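Mandelate racemase/muconate lactonizing enzyme/Enolase superfamily (Rhodobacter sphaeroides, PDB 2HZG) belongs to the mandelate racemase/muconate lactonizing enzyme group of the enolase superfamily and has a metal-binding barrel domain. Local coordinates at residues L196-G201 / L224-P229. Residues are numbered along the deposited sequence; the frame is centred on the assembly and turned at random.
With NA (sodium ion), chain C.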
loop_
_atom_site.group_PDB
_atom_site.type_symbol
_atom_site.label_atom_id
_atom_site.label_comp_id
_atom_site.label_asym_id
_atom_site.label_seq_id
_atom_site.Cartn_x
_atom_site.Cartn_y
_atom_site.Cartn_z
ATOM N N LEU A 196 29.124 -3.962 -11.288
ATOM C CA LEU A 196 28.711 -4.485 -10.003
ATOM C C LEU A 196 27.656 -3.570 -9.402
ATOM O O LEU A 196 27.837 -2.349 -9.346
ATOM C CB LEU A 196 29.902 -4.641 -9.045
ATOM C CG LEU A 196 29.626 -5.159 -7.631
ATOM C CD1 LEU A 196 29.011 -6.563 -7.618
ATOM C CD2 LEU A 196 30.901 -5.134 -6.800
ATOM N N MET A 197 26.546 -4.173 -8.981
ATOM C CA MET A 197 25.467 -3.439 -8.346
ATOM C C MET A 197 25.215 -4.053 -6.975
ATOM O O MET A 197 25.489 -5.239 -6.761
ATOM C CB MET A 197 24.206 -3.464 -9.205
ATOM C CG MET A 197 24.322 -2.693 -10.527
ATOM S SD MET A 197 25.263 -3.547 -11.838
ATOM C CE MET A 197 24.156 -4.805 -12.303
ATOM N N VAL A 198 24.711 -3.228 -6.056
ATOM C CA VAL A 198 24.418 -3.656 -4.699
ATOM C C VAL A 198 23.003 -3.246 -4.305
ATOM O O VAL A 198 22.600 -2.098 -4.501
ATOM C CB VAL A 198 25.450 -3.093 -3.681
ATOM C CG1 VAL A 198 25.074 -3.476 -2.222
ATOM C CG2 VAL A 198 26.871 -3.562 -4.041
ATOM N N ASP A 199 22.270 -4.203 -3.756
ATOM C CA ASP A 199 20.888 -4.004 -3.336
ATOM C C ASP A 199 20.791 -4.329 -1.858
ATOM O O ASP A 199 21.067 -5.446 -1.443
ATOM C CB ASP A 199 20.002 -4.926 -4.184
ATOM C CG ASP A 199 18.552 -5.015 -3.694
ATOM O OD1 ASP A 199 18.105 -4.244 -2.821
ATOM O OD2 ASP A 199 17.842 -5.911 -4.223
ATOM N N VAL A 200 20.418 -3.340 -1.057
ATOM C CA VAL A 200 20.367 -3.514 0.399
ATOM C C VAL A 200 18.974 -3.725 1.003
ATOM O O VAL A 200 18.820 -3.762 2.231
ATOM C CB VAL A 200 21.157 -2.404 1.154
ATOM C CG1 VAL A 200 22.634 -2.446 0.718
ATOM C CG2 VAL A 200 20.563 -1.022 0.914
ATOM N N GLY A 201 17.973 -3.888 0.143
ATOM C CA GLY A 201 16.650 -4.268 0.603
ATOM C C GLY A 201 16.055 -3.398 1.703
ATOM O O GLY A 201 15.501 -3.920 2.669
ATOM N N LEU A 224 28.182 0.419 -9.429
ATOM C CA LEU A 224 27.370 1.275 -10.296
ATOM C C LEU A 224 26.194 1.942 -9.554
ATOM O O LEU A 224 25.967 3.144 -9.694
ATOM C CB LEU A 224 26.862 0.471 -11.506
ATOM C CG LEU A 224 25.910 1.153 -12.504
ATOM C CD1 LEU A 224 26.617 2.288 -13.248
ATOM C CD2 LEU A 224 25.302 0.130 -13.489
ATOM N N TRP A 225 25.431 1.149 -8.798
ATOM C CA TRP A 225 24.312 1.697 -8.076
ATOM C C TRP A 225 24.103 0.989 -6.756
ATOM O O TRP A 225 24.527 -0.164 -6.556
ATOM C CB TRP A 225 23.011 1.723 -8.923
ATOM C CG TRP A 225 22.262 0.383 -9.083
ATOM C CD1 TRP A 225 21.781 -0.440 -8.084
ATOM C CD2 TRP A 225 21.873 -0.236 -10.323
ATOM N NE1 TRP A 225 21.136 -1.540 -8.644
ATOM C CE2 TRP A 225 21.179 -1.427 -10.009
ATOM C CE3 TRP A 225 22.048 0.109 -11.672
ATOM C CZ2 TRP A 225 20.672 -2.281 -11.000
ATOM C CZ3 TRP A 225 21.543 -0.728 -12.643
ATOM C CH2 TRP A 225 20.855 -1.910 -12.300
ATOM N N LEU A 226 23.454 1.718 -5.859
ATOM C CA LEU A 226 23.046 1.232 -4.561
ATOM C C LEU A 226 21.539 1.259 -4.580
ATOM O O LEU A 226 20.933 2.315 -4.708
ATOM C CB LEU A 226 23.593 2.146 -3.457
ATOM C CG LEU A 226 23.070 1.852 -2.046
ATOM C CD1 LEU A 226 23.512 0.448 -1.585
ATOM C CD2 LEU A 226 23.518 2.974 -1.078
ATOM N N GLU A 227 20.940 0.081 -4.451
ATOM C CA GLU A 227 19.510 -0.115 -4.666
ATOM C C GLU A 227 18.754 -0.219 -3.339
ATOM O O GLU A 227 19.219 -0.860 -2.395
ATOM C CB GLU A 227 19.323 -1.365 -5.531
ATOM C CG GLU A 227 17.901 -1.823 -5.757
ATOM C CD GLU A 227 17.822 -2.951 -6.770
ATOM O OE1 GLU A 227 18.716 -3.072 -7.638
ATOM O OE2 GLU A 227 16.825 -3.699 -6.723
ATOM N N GLU A 228 17.608 0.457 -3.271
ATOM C CA GLU A 228 16.729 0.414 -2.094
ATOM C C GLU A 228 17.450 0.665 -0.765
ATOM O O GLU A 228 17.350 -0.165 0.146
ATOM C CB GLU A 228 15.988 -0.938 -2.020
ATOM C CG GLU A 228 14.903 -1.114 -3.087
ATOM C CD GLU A 228 13.646 -1.765 -2.517
ATOM O OE1 GLU A 228 12.604 -1.039 -2.386
ATOM O OE2 GLU A 228 13.719 -2.983 -2.160
ATOM N N PRO A 229 18.190 1.793 -0.642
ATOM C CA PRO A 229 18.867 1.981 0.668
ATOM C C PRO A 229 17.887 2.119 1.853
ATOM O O PRO A 229 18.239 1.790 2.974
ATOM C CB PRO A 229 19.665 3.293 0.485
ATOM C CG PRO A 229 18.946 4.010 -0.672
ATOM C CD PRO A 229 18.443 2.911 -1.580
HETATM NA NA NA C . 15.892 -5.402 -5.410
HETATM O O HOH W 1 15.605 -4.406 -2.761
HETATM O O HOH W 2 14.425 -7.143 -4.474
HETATM O O HOH W 3 16.357 -7.280 -7.099
#
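D199 and E227 pair across two adjacent parallel strands and bind one sodium ion together. D199 OD2 and E227 OE2 each lie 2.3 Å from the metal. Both side chains leave the same face of the sheet, and matching torsions, CG anti to the backbone N (chi1 170° and 174°), carry them toward the metal. The two carboxylates stack with their planes 14° apart. D199 OD2 and E227 OE2 stay 3.5 Å apart, and the sodium ion probably offsets their repulsion. Three waters also bind it.

The second carboxylate oxygens are held separately. D199 OD1 accepts from G201 N at 3.0 Å, from above the carboxylate plane, which makes an Asx turn just past the strand end. E227 OE1 takes W225 NE1 on its anti lone pair at 3.0 Å, in a bent bond tilted from the indole plane, and forms a salt bridge with K165. These contacts limit rotation of the E227 carboxylate.

The backbones form a parallel ladder. L224 N donates to L196 O, V198 N to W225 O, E227 N to V198 O and V200 N to E227 O.

On the D199 side, M197 CG sits over one face of the W225 indole, 3.5 Å from the centroid of the six-membered ring, in a CH-pi contact. M197 SD lies farther out on the same side in a Met-aromatic contact, 4.0 Å from L224 CD2. On the other side, L226 CD1 touches V200 CG1 at 3.8 Å, and L226 also packs on helix 235-242.

Strands 195-199 and 225-227 are neighbours in the eight-stranded TIM-type barrel. At their C-terminal ends D199 and E227 supply two of the three carboxylates of the metal site characteristic of the enolase superfamily; E254, just past strand 249-252, is the third.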